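Local coordinates for tailspike protein (Siphovirus 9NA, PDB 3RIQ) that probably recognises Salmonella lipopolysaccharide as the phage receptor and cleaves its O-antigen as an endorhamnosidase, at residues A[179-184]-A[205-210]; A[210-215]-A[236-241]. All blocks are in the same frame, centred on the assembly; numbering follows the deposited sequence. Where two conformers were deposited one is given.

Interaction 1 of 2, residues A[179-184]-A[205-210]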
loop_
_atom_site.group_PDB
_atom_site.type_symbol
_atom_site.label_atom_id
_atom_site.label_comp_id
_atom_site.label_asym_id
_atom_site.label_seq_id
_atom_site.Cartn_x
_atom_site.Cartn_y
_atom_site.Cartn_z
ATOM N N GLU A 179 5.965 15.191 -16.749
ATOM C CA GLU A 179 5.571 13.780 -16.809
ATOM C C GLU A 179 6.732 12.912 -17.257
ATOM O O GLU A 179 7.364 13.183 -18.282
ATOM C CB GLU A 179 4.424 13.565 -17.789
ATOM C CG GLU A 179 3.100 14.165 -17.249
ATOM C CD GLU A 179 1.894 13.949 -18.166
ATOM O OE1 GLU A 179 2.073 13.838 -19.408
ATOM O OE2 GLU A 179 0.757 13.959 -17.643
ATOM N N SER A 180 7.007 11.876 -16.465
ATOM C CA SER A 180 7.896 10.790 -16.876
ATOM C C SER A 180 9.290 11.203 -17.384
ATOM O O SER A 180 9.684 10.830 -18.500
ATOM C CB SER A 180 7.190 9.902 -17.911
ATOM O OG SER A 180 8.040 8.835 -18.263
ATOM N N PRO A 181 10.065 11.934 -16.552
ATOM C CA PRO A 181 11.482 12.071 -16.920
ATOM C C PRO A 181 12.072 10.675 -17.185
ATOM O O PRO A 181 11.745 9.701 -16.475
ATOM C CB PRO A 181 12.117 12.688 -15.655
ATOM C CG PRO A 181 11.132 12.357 -14.511
ATOM C CD PRO A 181 9.769 12.413 -15.181
ATOM N N ARG A 182 12.948 10.575 -18.184
ATOM C CA ARG A 182 13.510 9.267 -18.552
ATOM C C ARG A 182 14.754 9.470 -19.387
ATOM O O ARG A 182 14.952 10.579 -19.895
ATOM C CB ARG A 182 12.470 8.471 -19.338
ATOM C CG ARG A 182 11.920 9.167 -20.606
ATOM C CD ARG A 182 10.718 8.363 -21.191
ATOM N NE ARG A 182 11.126 7.069 -21.718
ATOM C CZ ARG A 182 11.578 6.877 -22.959
ATOM N NH1 ARG A 182 11.744 7.921 -23.793
ATOM N NH2 ARG A 182 11.945 5.651 -23.349
ATOM N N ASN A 183 15.603 8.438 -19.501
ATOM C CA ASN A 183 16.939 8.660 -20.060
ATOM C C ASN A 183 17.564 9.929 -19.461
ATOM O O ASN A 183 18.029 10.828 -20.195
ATOM C CB ASN A 183 16.866 8.764 -21.582
ATOM C CG ASN A 183 16.195 7.565 -22.210
ATOM O OD1 ASN A 183 16.569 6.429 -21.937
ATOM N ND2 ASN A 183 15.206 7.814 -23.089
ATOM N N PHE A 184 17.507 10.013 -18.132
ATOM C CA PHE A 184 17.738 11.273 -17.417
ATOM C C PHE A 184 18.903 11.120 -16.433
ATOM O O PHE A 184 18.741 10.588 -15.325
ATOM C CB PHE A 184 16.435 11.676 -16.720
ATOM C CG PHE A 184 16.371 13.108 -16.249
ATOM C CD1 PHE A 184 15.343 13.941 -16.686
ATOM C CD2 PHE A 184 17.343 13.641 -15.381
ATOM C CE1 PHE A 184 15.247 15.281 -16.227
ATOM C CE2 PHE A 184 17.277 14.982 -14.937
ATOM C CZ PHE A 184 16.228 15.807 -15.341
ATOM N N ASN A 205 3.195 22.764 -8.942
ATOM C CA ASN A 205 4.389 22.290 -9.627
ATOM C C ASN A 205 4.608 20.851 -9.192
ATOM O O ASN A 205 4.675 20.535 -7.971
ATOM C CB ASN A 205 5.584 23.139 -9.249
ATOM C CG ASN A 205 5.455 24.557 -9.767
ATOM O OD1 ASN A 205 4.999 24.772 -10.909
ATOM N ND2 ASN A 205 5.950 25.516 -8.978
ATOM N N LYS A 206 4.657 19.955 -10.160
ATOM C CA LYS A 206 4.668 18.513 -9.855
ATOM C C LYS A 206 5.471 17.693 -10.862
ATOM O O LYS A 206 5.556 18.071 -12.056
ATOM C CB LYS A 206 3.238 17.991 -9.733
ATOM C CG LYS A 206 2.449 17.896 -10.960
ATOM C CD LYS A 206 1.014 17.476 -10.605
ATOM C CE LYS A 206 0.386 18.534 -9.684
ATOM N NZ LYS A 206 -0.993 18.261 -9.311
ATOM N N VAL A 207 6.042 16.593 -10.395
ATOM C CA VAL A 207 6.642 15.584 -11.266
ATOM C C VAL A 207 5.824 14.312 -11.076
ATOM O O VAL A 207 5.561 13.900 -9.924
ATOM C CB VAL A 207 8.116 15.345 -10.863
ATOM C CG1 VAL A 207 8.799 14.233 -11.725
ATOM C CG2 VAL A 207 8.915 16.695 -10.960
ATOM N N VAL A 208 5.459 13.648 -12.181
ATOM C CA VAL A 208 4.693 12.380 -12.118
ATOM C C VAL A 208 5.305 11.372 -13.068
ATOM O O VAL A 208 5.326 11.620 -14.277
ATOM C CB VAL A 208 3.202 12.621 -12.537
ATOM C CG1 VAL A 208 2.408 11.298 -12.493
ATOM C CG2 VAL A 208 2.562 13.716 -11.656
ATOM N N GLY A 209 5.770 10.227 -12.535
ATOM C CA GLY A 209 6.295 9.172 -13.416
ATOM C C GLY A 209 7.791 9.238 -13.567
ATOM O O GLY A 209 8.408 10.269 -13.233
ATOM N N GLY A 210 8.376 8.155 -14.113
ATOM C CA GLY A 210 9.747 8.189 -14.608
ATOM C C GLY A 210 10.844 7.897 -13.607
ATOM O O GLY A 210 10.616 7.333 -12.520
#
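The carbonyl oxygen of Val208 accepts one N-H hydrogen bond and a weaker C-H...O contact from the 179-184 segment. The hydrogen bond runs from Ser180 N to Val208 O over 2.8 Å, with an N-H...O angle of 159°. The donor is tilted 30° from the carbonyl plane. The C-H...O contact runs from Glu179 CA to Val208 O, at 3.3 Å. Glu179 and Val208 form a parallel bridge, and their side chains leave on the same face. The carboxylate of Glu179 looks elsewhere: OE2 is hydrogen-bonded to His160 of the third subunit.

Past the bridge the contact changes character. Ser180 has a left-handed backbone conformation, and the chain bends there. The Pro181 ring then packs its CD and CG against Gly209 O, with Pro181 CD 3.2 Å from Gly209 O. Pro181 CD also lies 4.0 Å from Val207 CG1. Val207 CG1, anti to its backbone N (chi1 178°), meets both CG and CD of the Pro181 ring. Further on, Gly210 CA comes up to Pro181 O at 3.1 Å, a second C-H...O contact. Pro181 O probably also accepts a hydrogen bond from the backbone N of Glu211, just beyond the segment. Gly209 and Gly210 have no side chain.

Gly209 O is buried here and has no hydrogen-bond partner in the model; the CD of Pro181 sits against it instead. The contact therefore rests on one conventional hydrogen bond, supplemented by C-H...O contacts and proline packing, and two glycines let the backbones come close at the bend.

Interaction 2 of 2, residues A[210-215]-A[236-241]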
loop_
_atom_site.group_PDB
_atom_site.type_symbol
_atom_site.label_atom_id
_atom_site.label_comp_id
_atom_site.label_asym_id
_atom_site.label_seq_id
_atom_site.Cartn_x
_atom_site.Cartn_y
_atom_site.Cartn_z
ATOM N N GLY A 210 8.376 8.155 -14.113
ATOM C CA GLY A 210 9.747 8.189 -14.608
ATOM C C GLY A 210 10.844 7.897 -13.607
ATOM O O GLY A 210 10.616 7.333 -12.520
ATOM N N GLU A 211 12.043 8.283 -13.996
ATOM C CA GLU A 211 13.266 7.965 -13.268
ATOM C C GLU A 211 14.311 9.033 -13.527
ATOM O O GLU A 211 14.503 9.465 -14.694
ATOM C CB GLU A 211 13.824 6.576 -13.662
ATOM C CG GLU A 211 15.111 6.225 -12.895
ATOM C CD GLU A 211 15.433 4.727 -12.832
ATOM O OE1 GLU A 211 14.649 3.905 -13.393
ATOM O OE2 GLU A 211 16.476 4.362 -12.187
ATOM N N ILE A 212 14.963 9.479 -12.457
ATOM C CA ILE A 212 16.065 10.447 -12.531
ATOM C C ILE A 212 17.269 9.789 -11.862
ATOM O O ILE A 212 17.139 9.240 -10.755
ATOM C CB ILE A 212 15.650 11.766 -11.791
ATOM C CG1 ILE A 212 14.549 12.485 -12.621
ATOM C CG2 ILE A 212 16.880 12.677 -11.534
ATOM C CD1 ILE A 212 13.841 13.563 -11.877
ATOM N N LYS A 213 18.430 9.890 -12.511
ATOM C CA LYS A 213 19.653 9.187 -12.114
ATOM C C LYS A 213 20.797 10.150 -11.855
ATOM O O LYS A 213 21.002 11.111 -12.621
ATOM C CB LYS A 213 20.091 8.239 -13.238
ATOM C CG LYS A 213 18.983 7.330 -13.727
ATOM C CD LYS A 213 19.499 6.343 -14.802
ATOM C CE LYS A 213 18.327 5.505 -15.312
ATOM N NZ LYS A 213 18.735 4.458 -16.326
ATOM N N TYR A 214 21.556 9.895 -10.792
ATOM C CA TYR A 214 22.761 10.698 -10.488
ATOM C C TYR A 214 22.450 12.203 -10.326
ATOM O O TYR A 214 21.407 12.550 -9.779
ATOM C CB TYR A 214 23.935 10.397 -11.454
ATOM C CG TYR A 214 24.341 8.936 -11.399
ATOM C CD1 TYR A 214 25.120 8.450 -10.334
ATOM C CD2 TYR A 214 23.930 8.025 -12.386
ATOM C CE1 TYR A 214 25.480 7.088 -10.246
ATOM C CE2 TYR A 214 24.291 6.639 -12.331
ATOM C CZ TYR A 214 25.061 6.190 -11.247
ATOM O OH TYR A 214 25.424 4.867 -11.174
ATOM N N GLY A 215 23.374 13.071 -10.754
ATOM C CA GLY A 215 23.334 14.486 -10.344
ATOM C C GLY A 215 23.865 14.695 -8.956
ATOM O O GLY A 215 23.776 13.802 -8.099
ATOM N N ARG A 236 4.978 12.222 -7.657
ATOM C CA ARG A 236 4.259 10.933 -7.649
ATOM C C ARG A 236 4.902 9.953 -8.620
ATOM O O ARG A 236 5.286 10.374 -9.721
ATOM C CB ARG A 236 2.777 11.140 -8.004
ATOM C CG ARG A 236 1.985 9.833 -8.068
ATOM C CD ARG A 236 0.482 10.030 -8.142
ATOM N NE ARG A 236 -0.022 10.902 -9.217
ATOM C CZ ARG A 236 -0.359 10.480 -10.439
ATOM N NH1 ARG A 236 -0.120 9.207 -10.794
ATOM N NH2 ARG A 236 -0.931 11.329 -11.319
ATOM N N ASP A 237 5.053 8.685 -8.191
ATOM C CA ASP A 237 5.489 7.577 -9.105
ATOM C C ASP A 237 6.855 7.845 -9.721
ATOM O O ASP A 237 7.004 7.792 -10.961
ATOM C CB ASP A 237 4.471 7.354 -10.228
ATOM C CG ASP A 237 3.116 6.915 -9.725
ATOM O OD1 ASP A 237 3.038 6.301 -8.646
ATOM O OD2 ASP A 237 2.114 7.167 -10.442
ATOM N N LEU A 238 7.851 8.146 -8.881
ATOM C CA LEU A 238 9.207 8.436 -9.373
ATOM C C LEU A 238 10.199 7.415 -8.808
ATOM O O LEU A 238 10.090 7.007 -7.643
ATOM C CB LEU A 238 9.631 9.844 -8.893
ATOM C CG LEU A 238 11.035 10.285 -9.303
ATOM C CD1 LEU A 238 11.126 10.519 -10.815
ATOM C CD2 LEU A 238 11.423 11.549 -8.526
ATOM N N ILE A 239 11.171 7.028 -9.627
ATOM C CA ILE A 239 12.367 6.288 -9.128
ATOM C C ILE A 239 13.510 7.300 -9.102
ATOM O O ILE A 239 13.793 7.924 -10.127
ATOM C CB ILE A 239 12.719 5.080 -10.040
ATOM C CG1 ILE A 239 11.553 4.079 -10.067
ATOM C CG2 ILE A 239 14.005 4.442 -9.556
ATOM C CD1 ILE A 239 11.709 2.985 -11.090
ATOM N N SER A 240 14.164 7.464 -7.955
ATOM C CA SER A 240 15.311 8.374 -7.795
ATOM C C SER A 240 16.518 7.489 -7.542
ATOM O O SER A 240 16.560 6.772 -6.510
ATOM C CB SER A 240 15.060 9.282 -6.594
ATOM O OG SER A 240 16.199 10.070 -6.314
ATOM N N TYR A 241 17.474 7.486 -8.476
ATOM C CA TYR A 241 18.563 6.492 -8.441
ATOM C C TYR A 241 19.935 7.120 -8.293
ATOM O O TYR A 241 20.377 7.865 -9.185
ATOM C CB TYR A 241 18.527 5.702 -9.763
ATOM C CG TYR A 241 19.699 4.756 -9.987
ATOM C CD1 TYR A 241 19.975 3.686 -9.104
ATOM C CD2 TYR A 241 20.515 4.918 -11.120
ATOM C CE1 TYR A 241 21.050 2.811 -9.343
ATOM C CE2 TYR A 241 21.601 4.041 -11.373
ATOM C CZ TYR A 241 21.840 2.986 -10.471
ATOM O OH TYR A 241 22.866 2.080 -10.679
HETATM O O HOH W 1 8.504 5.671 -11.898
HETATM O O HOH W 2 24.539 2.961 -12.803
#
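Strands 211-214 and 238-241 run parallel, their axes 4.9 Å apart at closest approach with 6° between their directions, and the four backbone hydrogen bonds Ile239 N to Gly210 O, Ile212 N to Ile239 O, Tyr241 N to Ile212 O and Tyr214 N to Tyr241 O join them. One water donates to both Gly210 O and Asp237 O, bridging the two carbonyls.

Glu211, Lys213, Ile239 and Tyr241 share one face. The chain of Glu211 is extended, with CG anti to the backbone N (chi1 -180°). Glu211 CD packs on Ile239 CG2 at 3.6 Å, and Glu211 OE2 comes within 3.4 Å of Tyr241 CB. Lys213 CG lies at the edge of the Tyr241 ring, 3.9 Å from Tyr241 CD2. Lys213 NZ forms salt bridges with Asp230 and Asp232 of the second subunit.

Tyr214 and Tyr241 lie side by side and point the same way, with ring planes 70° apart. One water bridges their hydroxyls, 2.7 Å from Tyr214 OH and 2.8 Å from Tyr241 OH. Tyr214 OH is also hydrogen-bonded to Arg242 NH1.

On the other face, that of Ile212 and Ser240, Ile212 CD1 meets Leu238 CD1 at 4.2 Å. Such in-register parallel pairing between successive turns is characteristic of the right-handed beta-helix of tailspikes.

How the interactions relate
From the N terminus, the chain passes the bend at 179-184 and runs through strand 184-194 before 205-210 returns beside that bend. This return closes interaction 1. The chain continues directly from Gly210, which both contacts share, into strand 211-214. After 210-215 another 20 residues lead to 236-241, which closes interaction 2. The two loops are in series and neither nest nor cross. The centres of interactions 1 and 2 are about 8 Å apart. Probable hydrogen bonds from Glu211 N to Pro181 O and from Gly209 N to Arg236 O tie them together. Three successive turns of the beta-helix are thus joined, and both contacts touch the second subunit of the trimer.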